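Local structure of lysyl oxidase (Pichia pastoris, 1W7C) at residues L655-S658 with N659-P662; R687-T690 with Q691-F694. The protein oxidises primary amines with copper and a topaquinone cofactor, its substrates probably including peptidyl lysine. All coordinates share one frame; numbering follows the deposited sequence.

Interaction 1: residues L655-S658 with N659-P662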
loop_
_atom_site.group_PDB
_atom_site.type_symbol
_atom_site.label_atom_id
_atom_site.label_comp_id
_atom_site.label_asym_id
_atom_site.label_seq_id
_atom_site.Cartn_x
_atom_site.Cartn_y
_atom_site.Cartn_z
ATOM N N LEU A 655 -15.822 7.459 5.611
ATOM C CA LEU A 655 -17.231 7.221 5.923
ATOM C C LEU A 655 -17.213 6.279 7.141
ATOM O O LEU A 655 -17.205 5.031 7.001
ATOM C CB LEU A 655 -17.935 6.560 4.741
ATOM C CG LEU A 655 -19.438 6.361 4.971
ATOM C CD1 LEU A 655 -20.182 7.696 4.994
ATOM C CD2 LEU A 655 -20.070 5.426 3.937
ATOM N N PRO A 656 -17.138 6.831 8.338
ATOM C CA PRO A 656 -16.966 5.997 9.519
ATOM C C PRO A 656 -18.091 4.984 9.712
ATOM O O PRO A 656 -19.237 5.242 9.455
ATOM C CB PRO A 656 -16.915 7.001 10.654
ATOM C CG PRO A 656 -16.317 8.230 10.008
ATOM C CD PRO A 656 -16.998 8.258 8.682
ATOM N N ASN A 657 -17.697 3.817 10.193
ATOM C CA ASN A 657 -18.609 2.727 10.491
ATOM C C ASN A 657 -18.308 2.189 11.892
ATOM O O ASN A 657 -17.596 2.826 12.677
ATOM C CB ASN A 657 -18.552 1.661 9.371
ATOM C CG ASN A 657 -17.292 0.834 9.373
ATOM O OD1 ASN A 657 -17.217 -0.212 10.030
ATOM N ND2 ASN A 657 -16.239 1.322 8.671
ATOM N N SER A 658 -18.839 1.013 12.229
ATOM C CA SER A 658 -18.553 0.391 13.526
ATOM C C SER A 658 -17.069 0.246 13.783
ATOM O O SER A 658 -16.627 0.312 14.938
ATOM C CB SER A 658 -19.217 -0.979 13.587
ATOM O OG SER A 658 -18.661 -1.870 12.643
ATOM N N ASN A 659 -16.279 0.077 12.717
ATOM C CA ASN A 659 -14.836 -0.128 12.888
ATOM C C ASN A 659 -14.092 1.141 13.220
ATOM O O ASN A 659 -12.869 1.106 13.314
ATOM C CB ASN A 659 -14.217 -0.850 11.662
ATOM C CG ASN A 659 -13.423 -2.064 12.069
ATOM O OD1 ASN A 659 -13.895 -2.868 12.906
ATOM N ND2 ASN A 659 -12.213 -2.217 11.539
ATOM N N ASP A 660 -14.835 2.245 13.426
ATOM C CA ASP A 660 -14.320 3.521 13.891
ATOM C C ASP A 660 -14.752 3.880 15.331
ATOM O O ASP A 660 -14.466 4.976 15.781
ATOM C CB ASP A 660 -14.737 4.616 12.925
ATOM C CG ASP A 660 -14.165 4.426 11.561
ATOM O OD1 ASP A 660 -12.993 4.855 11.364
ATOM O OD2 ASP A 660 -14.805 3.840 10.677
ATOM N N LEU A 661 -15.441 2.968 16.013
ATOM C CA LEU A 661 -15.849 3.176 17.406
ATOM C C LEU A 661 -15.201 2.154 18.312
ATOM O O LEU A 661 -15.315 0.968 18.031
ATOM C CB LEU A 661 -17.369 3.097 17.573
ATOM C CG LEU A 661 -18.197 4.184 16.886
ATOM C CD1 LEU A 661 -19.684 3.858 17.077
ATOM C CD2 LEU A 661 -17.812 5.563 17.374
ATOM N N PRO A 662 -14.539 2.557 19.392
ATOM C CA PRO A 662 -14.430 3.943 19.864
ATOM C C PRO A 662 -13.490 4.851 19.085
ATOM O O PRO A 662 -13.633 6.066 19.190
ATOM C CB PRO A 662 -13.949 3.779 21.308
ATOM C CG PRO A 662 -13.137 2.511 21.270
ATOM C CD PRO A 662 -13.907 1.610 20.310
HETATM O O HOH W 1 -16.547 -3.334 13.593
#

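Interaction 2: residues R687-T690 with Q691-F694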
loop_
_atom_site.group_PDB
_atom_site.type_symbol
_atom_site.label_atom_id
_atom_site.label_comp_id
_atom_site.label_asym_id
_atom_site.label_seq_id
_atom_site.Cartn_x
_atom_site.Cartn_y
_atom_site.Cartn_z
ATOM N N ARG A 687 22.774 -3.581 -4.658
ATOM C CA ARG A 687 23.584 -4.795 -4.777
ATOM C C ARG A 687 24.853 -4.806 -3.924
ATOM O O ARG A 687 25.410 -5.876 -3.631
ATOM C CB ARG A 687 23.990 -5.035 -6.238
ATOM C CG ARG A 687 22.866 -5.194 -7.280
ATOM C CD ARG A 687 21.938 -6.414 -7.105
ATOM N NE ARG A 687 21.096 -6.213 -5.944
ATOM C CZ ARG A 687 21.090 -6.949 -4.845
ATOM N NH1 ARG A 687 21.756 -8.098 -4.785
ATOM N NH2 ARG A 687 20.337 -6.561 -3.840
ATOM N N ASP A 688 25.303 -3.625 -3.497
ATOM C CA ASP A 688 26.469 -3.517 -2.644
ATOM C C ASP A 688 26.241 -3.741 -1.133
ATOM O O ASP A 688 27.192 -3.809 -0.343
ATOM C CB ASP A 688 27.158 -2.162 -2.872
ATOM C CG ASP A 688 26.288 -0.993 -2.544
ATOM O OD1 ASP A 688 25.115 -1.017 -2.941
ATOM O OD2 ASP A 688 26.714 -0.013 -1.911
ATOM N N THR A 689 24.989 -3.903 -0.709
ATOM C CA THR A 689 24.761 -4.172 0.696
ATOM C C THR A 689 25.376 -5.504 1.118
ATOM O O THR A 689 25.443 -6.456 0.333
ATOM C CB THR A 689 23.261 -4.118 1.081
ATOM O OG1 THR A 689 23.150 -4.236 2.499
ATOM C CG2 THR A 689 22.416 -5.245 0.496
ATOM N N THR A 690 25.815 -5.600 2.361
ATOM C CA THR A 690 26.216 -6.868 2.916
ATOM C C THR A 690 25.029 -7.654 3.470
ATOM O O THR A 690 25.222 -8.814 3.846
ATOM C CB THR A 690 27.188 -6.688 4.045
ATOM O OG1 THR A 690 26.541 -6.004 5.125
ATOM C CG2 THR A 690 28.440 -5.869 3.650
ATOM N N GLN A 691 23.836 -7.045 3.534
ATOM C CA GLN A 691 22.694 -7.704 4.161
ATOM C C GLN A 691 21.999 -8.588 3.117
ATOM O O GLN A 691 20.870 -8.331 2.686
ATOM C CB GLN A 691 21.731 -6.658 4.753
ATOM C CG GLN A 691 22.410 -5.755 5.777
ATOM C CD GLN A 691 23.015 -6.524 6.935
ATOM O OE1 GLN A 691 22.309 -7.178 7.703
ATOM N NE2 GLN A 691 24.346 -6.473 7.049
ATOM N N GLN A 692 22.730 -9.623 2.703
ATOM C CA GLN A 692 22.248 -10.559 1.694
ATOM C C GLN A 692 22.921 -11.907 1.898
ATOM O O GLN A 692 23.890 -11.999 2.679
ATOM C CB GLN A 692 22.446 -9.986 0.279
ATOM C CG GLN A 692 23.840 -9.604 -0.107
ATOM C CD GLN A 692 23.898 -9.148 -1.562
ATOM O OE1 GLN A 692 23.731 -9.952 -2.465
ATOM N NE2 GLN A 692 24.199 -7.868 -1.784
ATOM N N VAL A 693 22.397 -12.931 1.223
ATOM C CA VAL A 693 22.942 -14.292 1.282
ATOM C C VAL A 693 23.074 -14.787 -0.150
ATOM O O VAL A 693 22.257 -14.470 -1.010
ATOM C CB VAL A 693 22.050 -15.250 2.139
ATOM C CG1 VAL A 693 20.657 -15.407 1.553
ATOM C CG2 VAL A 693 22.716 -16.603 2.323
ATOM N N PHE A 694 24.111 -15.588 -0.365
ATOM C CA PHE A 694 24.319 -16.295 -1.614
ATOM C C PHE A 694 24.573 -17.736 -1.258
ATOM O O PHE A 694 25.594 -18.072 -0.698
ATOM C CB PHE A 694 25.477 -15.680 -2.400
ATOM C CG PHE A 694 25.700 -16.283 -3.758
ATOM C CD1 PHE A 694 26.957 -16.772 -4.129
ATOM C CD2 PHE A 694 24.684 -16.325 -4.690
ATOM C CE1 PHE A 694 27.167 -17.305 -5.388
ATOM C CE2 PHE A 694 24.894 -16.875 -5.961
ATOM C CZ PHE A 694 26.129 -17.349 -6.311
#

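Interaction 1: residues L655-S658 with N659-P662
Pro656 meets the carboxylate of Asp660, with its CA 3.3 Å from Asp660 OD2 and its CB also beside that oxygen. The same oxygen takes the next backbone amide in a nearly straight bond: Asn657 N to Asp660 OD2 is 2.9 Å with an N-H...O angle of 167°, and the donor arrives on the anti side, somewhat out of the carboxylate plane. Asn657 answers in the other direction. Its chi1 of 73° sets CG between the backbone N and the carbonyl carbon, folding the amide forward so that OD1 accepts Asn659 N at 2.9 Å, from above the carbonyl plane. The amides of Asn657 and Asn659 lie side by side, pointing the same way, their planes nearly parallel, whereas the Asn657 amide stands at 85° to the Asp660 carboxylate. On the backbone, Asn657 O receives Asp660 N at 2.9 Å and Ser658 O receives Leu661 N at 3.1 Å, two successive i to i+3 turns. Ser658 OG donates to a water at 2.7 Å, which in turn donates to Asn659 OD1 at 2.8 Å. Asn657 OD1 also accepts Asn679 N of the second subunit, and Asn659 ND2 binds Asp449 OD1 of that subunit, so both amides have partners across the dimer interface. The second carboxylate oxygen, Asp660 OD1, is bonded to Thr664 OG1 and to NE2 of the copper ligand His654, which makes Asp660 a second-shell residue able to fix the rotation of that imidazole. Asn657 thus closes an Asx turn at the start of a short 3-10 turn, and Asp660 OD2 returns a bond to its amide. The Asx turn follows His654 closely, in the loop that borders the copper site of a topaquinone amine oxidase.

Interaction 2: residues R687-T690 with Q691-F694
Thr690 and Gln692 close an inverse gamma turn centred on Gln691, for which the evidence is a weak bond from Gln692 N to Thr690 O, 2.9 Å long and bent to 143°. A second closure precedes it: Thr689 OG1, swung away from its backbone N and beside the carbonyl carbon, accepts Gln691 N at 3.1 Å and 169°, an ST turn. Thr689 OG1 has a further polar partner in Asp278 of the second subunit. Gln691 bends at chi2 and brings NE2 back to Thr690 OG1, 3.0 Å away, the hydroxyl lying a little off the amide plane. That hydroxyl is also bonded to Asp278 O of the second subunit, while Gln691 OE1 pairs with Ser282 OG of that subunit. Gln692 reaches back along the loop. With chi1 at 57° and the chain extended beyond CG, its amide returns over the loop, where NE2 donates to two backbone carbonyls, Thr689 O at 2.8 Å and Arg687 O at 3.0 Å. The first bond is the straighter and lies nearer its carbonyl plane; the second comes from well above the Arg687 carbonyl. Two acceptors on one nitrogen hold this amide against rotation. Its other end, Gln692 OE1, lies 3.6 Å from Arg687 NH1, with the guanidinium and amide planes obliquely inclined. Arg687 is itself held elsewhere, by Glu684 through a salt bridge, by Thr422, and by Ile266 O of the second subunit. Consecutive ST and inverse gamma turns, tied back by a glutamine amide, thus form the entry into strand 692-697, which pairs with strands 418-433 and 704-707 at the dimer interface.

In the fold
Following the chain, strand 642-654 ends at the copper ligand His654, and interaction 1 turns the loop that comes directly after it. Strand 670-678 follows, and the loop beyond it is closed by interaction 2 just as strand 692-697 begins, the strand that pairs antiparallel with 418-433 and 704-707. The two contacts are in series, neither nested nor crossed, with centres about 44 Å apart and nearest atoms about 35 Å apart within the chain. The dimer nevertheless brings their counterparts together: Pro662 at the end of interaction 1 packs on Arg687 of the second subunit, which opens interaction 2 there. One contact adjoins the metal site; the other is structural packing at the subunit interface, remote from it.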